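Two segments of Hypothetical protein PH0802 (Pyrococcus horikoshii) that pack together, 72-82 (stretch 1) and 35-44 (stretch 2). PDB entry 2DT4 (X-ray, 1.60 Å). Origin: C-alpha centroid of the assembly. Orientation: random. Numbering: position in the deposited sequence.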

ATOM      1  N   LEU A  72      -3.814   4.360  11.222  1.00  8.80           N
ATOM      2  CA  LEU A  72      -3.437   3.207  10.414  1.00  8.78           C
ATOM      3  C   LEU A  72      -3.090   3.753   9.034  1.00  9.04           C
ATOM      4  O   LEU A  72      -3.952   3.968   8.207  1.00  8.20           O
ATOM      5  CB  LEU A  72      -4.612   2.215  10.374  1.00  8.68           C
ATOM      6  CG  LEU A  72      -4.419   0.697  10.129  1.00 14.90           C
ATOM      7  CD1 LEU A  72      -5.552   0.040   9.392  1.00 11.37           C
ATOM      8  CD2 LEU A  72      -3.035   0.157   9.823  1.00  9.64           C
ATOM      9  N   ILE A  73      -1.804   4.045   8.841  1.00  8.21           N
ATOM     10  CA  ILE A  73      -1.320   4.714   7.651  1.00  8.72           C
ATOM     11  C   ILE A  73      -1.291   3.753   6.474  1.00  9.06           C
ATOM     12  O   ILE A  73      -1.728   4.091   5.379  1.00  8.74           O
ATOM     13  CB  ILE A  73       0.069   5.309   7.911  1.00  7.80           C
ATOM     14  CG1 ILE A  73      -0.019   6.428   8.950  1.00  9.19           C
ATOM     15  CG2 ILE A  73       0.801   5.702   6.591  1.00  9.32           C
ATOM     16  CD1 ILE A  73       1.315   6.853   9.514  1.00  8.87           C
ATOM     17  N   SER A  74      -0.883   2.524   6.746  1.00  8.83           N
ATOM     18  CA  SER A  74      -0.936   1.482   5.737  1.00  9.96           C
ATOM     19  C   SER A  74      -1.169   0.161   6.387  1.00  9.99           C
ATOM     20  O   SER A  74      -0.577  -0.101   7.393  1.00  9.76           O
ATOM     21  CB  SER A  74       0.354   1.415   4.917  1.00 11.08           C
ATOM     22  OG  SER A  74       1.480   1.040   5.679  1.00 13.74           O
ATOM     23  N   LEU A  75      -2.049  -0.648   5.628  1.00 10.05           N
ATOM     24  CA  LEU A  75      -2.164  -2.013   5.961  1.00  9.45           C
ATOM     25  C   LEU A  75      -1.993  -2.621   4.601  1.00  9.78           C
ATOM     26  O   LEU A  75      -2.665  -2.221   3.663  1.00  9.52           O
ATOM     27  CB  LEU A  75      -3.537  -2.382   6.553  1.00  9.65           C
ATOM     28  CG  LEU A  75      -3.565  -3.903   6.747  1.00 11.43           C
ATOM     29  CD1 LEU A  75      -4.204  -4.275   8.034  1.00 15.64           C
ATOM     30  CD2 LEU A  75      -4.121  -4.613   5.567  1.00 12.30           C
ATOM     31  N   ILE A  76      -1.098  -3.607   4.506  1.00  8.70           N
ATOM     32  CA  ILE A  76      -0.869  -4.293   3.245  1.00  8.54           C
ATOM     33  C   ILE A  76      -0.723  -5.715   3.658  1.00  8.14           C
ATOM     34  O   ILE A  76      -0.026  -6.006   4.618  1.00  8.21           O
ATOM     35  CB  ILE A  76       0.368  -3.851   2.439  1.00  8.96           C
ATOM     36  CG1 ILE A  76       0.230  -2.376   2.023  1.00 10.32           C
ATOM     37  CG2 ILE A  76       0.533  -4.723   1.228  1.00  9.27           C
ATOM     38  CD1 ILE A  76       1.440  -1.843   1.361  1.00 13.95           C
ATOM     39  N   GLY A  77      -1.363  -6.621   2.952  1.00  7.99           N
ATOM     40  CA  GLY A  77      -1.186  -8.010   3.287  1.00  9.37           C
ATOM     41  C   GLY A  77      -1.939  -8.950   2.389  1.00  9.06           C
ATOM     42  O   GLY A  77      -2.327  -8.598   1.287  1.00  8.57           O
ATOM     43  N   ASN A  78      -2.144 -10.161   2.887  1.00  9.40           N
ATOM     44  CA  ASN A  78      -2.768 -11.177   2.063  1.00  8.26           C
ATOM     45  C   ASN A  78      -3.516 -12.187   2.921  1.00  8.43           C
ATOM     46  O   ASN A  78      -3.327 -12.265   4.136  1.00  8.85           O
ATOM     47  CB  ASN A  78      -1.697 -11.852   1.176  1.00  8.39           C
ATOM     48  CG  ASN A  78      -0.545 -12.402   1.970  1.00  7.74           C
ATOM     49  OD1 ASN A  78      -0.751 -13.286   2.811  1.00  9.70           O
ATOM     50  ND2 ASN A  78       0.668 -11.848   1.760  1.00  8.50           N
ATOM     51  N   VAL A  79      -4.390 -12.936   2.257  1.00  8.41           N
ATOM     52  CA  VAL A  79      -5.135 -14.060   2.827  1.00  8.62           C
ATOM     53  C   VAL A  79      -4.738 -15.297   2.022  1.00  8.71           C
ATOM     54  O   VAL A  79      -4.650 -15.251   0.787  1.00  9.27           O
ATOM     55  CB  VAL A  79      -6.671 -13.850   2.773  1.00  9.22           C
ATOM     56  CG1 VAL A  79      -7.375 -15.011   3.475  1.00  9.31           C
ATOM     57  CG2 VAL A  79      -7.096 -12.531   3.416  1.00 10.38           C
ATOM     58  N   SER A  80      -4.455 -16.387   2.726  1.00  8.27           N
ATOM     59  CA  SER A  80      -4.110 -17.645   2.069  1.00  8.59           C
ATOM     60  C   SER A  80      -4.396 -18.788   3.004  1.00  8.38           C
ATOM     61  O   SER A  80      -4.504 -18.607   4.190  1.00  9.70           O
ATOM     62  CB  SER A  80      -2.662 -17.652   1.561  1.00  7.79           C
ATOM     63  OG  SER A  80      -1.724 -17.489   2.592  1.00  9.37           O
ATOM     64  N   LEU A  81      -4.567 -19.962   2.443  1.00  9.51           N
ATOM     65  CA  LEU A  81      -4.830 -21.152   3.240  1.00 10.89           C
ATOM     66  C   LEU A  81      -3.674 -21.495   4.173  1.00 10.28           C
ATOM     67  O   LEU A  81      -2.525 -21.502   3.766  1.00 10.31           O
ATOM     68  CB  LEU A  81      -5.080 -22.324   2.291  1.00 11.56           C
ATOM     69  CG  LEU A  81      -5.351 -23.724   2.792  1.00 16.92           C
ATOM     70  CD1 LEU A  81      -6.686 -23.816   3.485  1.00 18.49           C
ATOM     71  CD2 LEU A  81      -5.316 -24.693   1.605  1.00 20.43           C
ATOM     72  N   LYS A  82      -3.991 -21.768   5.432  1.00 10.63           N
ATOM     73  CA  LYS A  82      -3.030 -22.309   6.387  1.00 12.42           C
ATOM     74  C   LYS A  82      -3.796 -23.294   7.263  1.00 13.24           C
ATOM     75  O   LYS A  82      -4.812 -22.946   7.870  1.00 13.22           O
ATOM     76  CB  LYS A  82      -2.390 -21.240   7.266  1.00 13.23           C
ATOM     77  CG  LYS A  82      -1.333 -21.739   8.260  1.00 16.19           C
ATOM     78  CD  LYS A  82      -0.866 -20.613   9.121  1.00 18.72           C
ATOM     79  CE  LYS A  82       0.175 -20.993  10.159  1.00 21.85           C
ATOM     80  NZ  LYS A  82       0.517 -19.757  10.971  1.00 25.52           N
TER
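Stretch 2 35-44: IETAIINGIG

The most unusual feature of this contact is a beta bulge in stretch 1 between L72 and L75, where the register against stretch 2 shifts by one residue. L72 pairs with G44 and L75 with G42, so two residues of stretch 1, I73 and S74, lie opposite the single residue I43. The extra residue is accommodated at I73, whose phi/psi of -75/-40° departs from the extended values of its neighbours. Both I73 and S74 direct their CA-to-CB bonds away from stretch 2, although CG2 of I43 still comes within 3.5 Å of I73 O.

Apart from this irregularity, stretch 2 lies alongside stretch 1 as an antiparallel neighbour in a sheet. Most of stretch 2 is extended and runs on as a strand through G44; E36, with phi/psi of -108/-38°, breaks the extended run near its start. The strand axes approach to 4.4 Å and their N-to-C directions make an angle of 155°. The two stretches together bury 757 Å².

Four pairs carry reciprocal backbone hydrogen bonds. At V79 and A38, V79 N donates to A38 O at 2.8 Å and A38 N to V79 O at 3.0 Å. Two residues along, I40 N reaches G77 O at 3.0 Å and G77 N reaches I40 O at 3.1 Å. G42 N binds L75 O at 3.0 Å, but the return bond from L75 N to G42 O, although 2.9 Å long, is weak because its angle at hydrogen is only 127°; it lies directly next to the bulge. Beyond the bulge the pairing resumes, with L72 N to G44 O at 2.8 Å and G44 N to L72 O at 3.2 Å.

Between these pairs lie the non-hydrogen-bonded ones, N78 with I39 (CA to CA 4.2 Å) and I76 with N41 (CA to CA 4.6 Å). Here the close backbones bring CA-H groups against carbonyl oxygens, as in N41 CA to L75 O at 3.1 Å and I76 CA to I40 O at 3.5 Å.

Side chains divide between the two faces of the sheet. L72, L75, V79, A38 and I40 share one face; I76, N78, I39 and N41 lie on the other. On the first face, I40 CD1 packs against L75 CD2 at 3.8 Å, and the CB atoms of V79 and A38 meet at 4.1 Å. G77 leaves room beside I40: an ideal CB on this glycine would stand 3.6 Å from I40 CD1. G44 is glycine for a backbone reason, since at its phi/psi of 151/-136° a CB would be jammed against the carbonyl oxygen of I43.

Past A38 the direct ladder ends. S80 CA lies 3.1 Å from E36 O in a CA-H...O contact, and T37 CA lies 3.2 Å from V79 O. A water then links the stretches, accepting from L81 N at 3.0 Å and hydrogen-bonding to T37 OG1 at 2.7 Å.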

ATOM      1  N   ILE A  35     -13.698 -17.243   0.835  1.00  9.96           N
ATOM      2  CA  ILE A  35     -12.471 -16.767   0.232  1.00  9.69           C
ATOM      3  C   ILE A  35     -11.284 -17.493   0.833  1.00  9.70           C
ATOM      4  O   ILE A  35     -11.155 -17.580   2.065  1.00 10.26           O
ATOM      5  CB  ILE A  35     -12.311 -15.233   0.445  1.00  9.60           C
ATOM      6  CG1 ILE A  35     -13.409 -14.452  -0.289  1.00 10.11           C
ATOM      7  CG2 ILE A  35     -10.905 -14.715   0.014  1.00 11.57           C
ATOM      8  CD1 ILE A  35     -13.588 -12.990   0.183  1.00 11.03           C
ATOM      9  N   GLU A  36     -10.423 -17.997  -0.023  1.00 10.04           N
ATOM     10  CA  GLU A  36      -9.229 -18.699   0.394  1.00 11.46           C
ATOM     11  C   GLU A  36      -7.973 -17.880   0.154  1.00 11.38           C
ATOM     12  O   GLU A  36      -7.026 -17.961   0.964  1.00 12.06           O
ATOM     13  CB  GLU A  36      -9.087 -20.017  -0.364  1.00 13.58           C
ATOM     14  CG  GLU A  36     -10.144 -21.060  -0.052  1.00 17.80           C
ATOM     15  CD  GLU A  36      -9.652 -22.480  -0.301  1.00 25.93           C
ATOM     16  OE1 GLU A  36      -9.035 -22.710  -1.357  1.00 27.92           O
ATOM     17  OE2 GLU A  36      -9.888 -23.348   0.573  1.00 29.39           O
ATOM     18  N   THR A  37      -7.923 -17.155  -0.969  1.00  9.54           N
ATOM     19  CA  THR A  37      -6.756 -16.356  -1.333  1.00  9.33           C
ATOM     20  C   THR A  37      -7.174 -14.933  -1.689  1.00  8.83           C
ATOM     21  O   THR A  37      -8.088 -14.751  -2.462  1.00  8.47           O
ATOM     22  CB  THR A  37      -6.028 -16.979  -2.555  1.00 10.26           C
ATOM     23  OG1 THR A  37      -5.743 -18.379  -2.295  1.00 11.31           O
ATOM     24  CG2 THR A  37      -4.703 -16.289  -2.814  1.00 10.80           C
ATOM     25  N   ALA A  38      -6.462 -13.939  -1.170  1.00  7.96           N
ATOM     26  CA  ALA A  38      -6.771 -12.544  -1.469  1.00  8.15           C
ATOM     27  C   ALA A  38      -5.592 -11.654  -1.138  1.00  7.71           C
ATOM     28  O   ALA A  38      -4.666 -12.043  -0.434  1.00  7.37           O
ATOM     29  CB  ALA A  38      -7.955 -12.087  -0.657  1.00  8.42           C
ATOM     30  N   ILE A  39      -5.733 -10.412  -1.561  1.00  7.36           N
ATOM     31  CA  ILE A  39      -4.767  -9.381  -1.229  1.00  8.30           C
ATOM     32  C   ILE A  39      -5.628  -8.327  -0.547  1.00  7.85           C
ATOM     33  O   ILE A  39      -6.829  -8.169  -0.834  1.00  8.52           O
ATOM     34  CB  ILE A  39      -3.853  -8.798  -2.333  1.00  8.76           C
ATOM     35  CG1 ILE A  39      -4.673  -8.227  -3.510  1.00 10.00           C
ATOM     36  CG2 ILE A  39      -2.887  -9.877  -2.773  1.00  8.69           C
ATOM     37  CD1 ILE A  39      -5.050  -6.783  -3.386  1.00 14.09           C
ATOM     38  N   ILE A  40      -5.028  -7.629   0.410  1.00  8.68           N
ATOM     39  CA  ILE A  40      -5.698  -6.595   1.176  1.00  8.79           C
ATOM     40  C   ILE A  40      -4.882  -5.321   1.258  1.00  9.35           C
ATOM     41  O   ILE A  40      -3.643  -5.332   1.292  1.00  9.13           O
ATOM     42  CB  ILE A  40      -6.063  -7.063   2.611  1.00 11.01           C
ATOM     43  CG1 ILE A  40      -4.850  -7.663   3.325  1.00 14.12           C
ATOM     44  CG2 ILE A  40      -7.160  -8.107   2.537  1.00 12.76           C
ATOM     45  CD1 ILE A  40      -5.175  -8.217   4.720  1.00 15.63           C
ATOM     46  N   ASN A  41      -5.609  -4.230   1.423  1.00  8.93           N
ATOM     47  CA  ASN A  41      -4.932  -2.955   1.656  1.00 10.92           C
ATOM     48  C   ASN A  41      -5.946  -2.165   2.456  1.00 10.95           C
ATOM     49  O   ASN A  41      -7.136  -2.408   2.343  1.00 11.99           O
ATOM     50  CB  ASN A  41      -4.343  -2.209   0.466  1.00 13.15           C
ATOM     51  CG  ASN A  41      -5.316  -1.309  -0.239  1.00 17.63           C
ATOM     52  OD1 ASN A  41      -6.139  -0.624   0.376  1.00 28.68           O
ATOM     53  ND2 ASN A  41      -5.202  -1.283  -1.549  1.00 29.41           N
ATOM     54  N   GLY A  42      -5.491  -1.274   3.312  1.00  9.70           N
ATOM     55  CA  GLY A  42      -6.416  -0.398   3.985  1.00 11.12           C
ATOM     56  C   GLY A  42      -5.776   0.654   4.867  1.00  9.05           C
ATOM     57  O   GLY A  42      -4.562   0.727   4.996  1.00  6.76           O
ATOM     58  N   ILE A  43      -6.662   1.479   5.412  1.00  8.80           N
ATOM     59  CA  ILE A  43      -6.339   2.608   6.273  1.00  8.71           C
ATOM     60  C   ILE A  43      -7.378   2.719   7.377  1.00  9.25           C
ATOM     61  O   ILE A  43      -8.433   2.077   7.352  1.00  9.63           O
ATOM     62  CB  ILE A  43      -6.292   3.941   5.457  1.00  8.35           C
ATOM     63  CG1 ILE A  43      -7.632   4.250   4.778  1.00 10.98           C
ATOM     64  CG2 ILE A  43      -5.126   3.915   4.417  1.00  9.10           C
ATOM     65  CD1 ILE A  43      -7.681   5.612   4.074  1.00 12.24           C
ATOM     66  N   GLY A  44      -7.093   3.584   8.323  1.00  9.34           N
ATOM     67  CA  GLY A  44      -8.035   3.917   9.370  1.00 10.00           C
ATOM     68  C   GLY A  44      -7.316   4.324  10.626  1.00 10.00           C
ATOM     69  O   GLY A  44      -6.394   5.138  10.554  1.00  9.37           O
TER
HETATM   70  O   HOH W   1      -4.671 -20.042  -0.524  1.00 12.34           O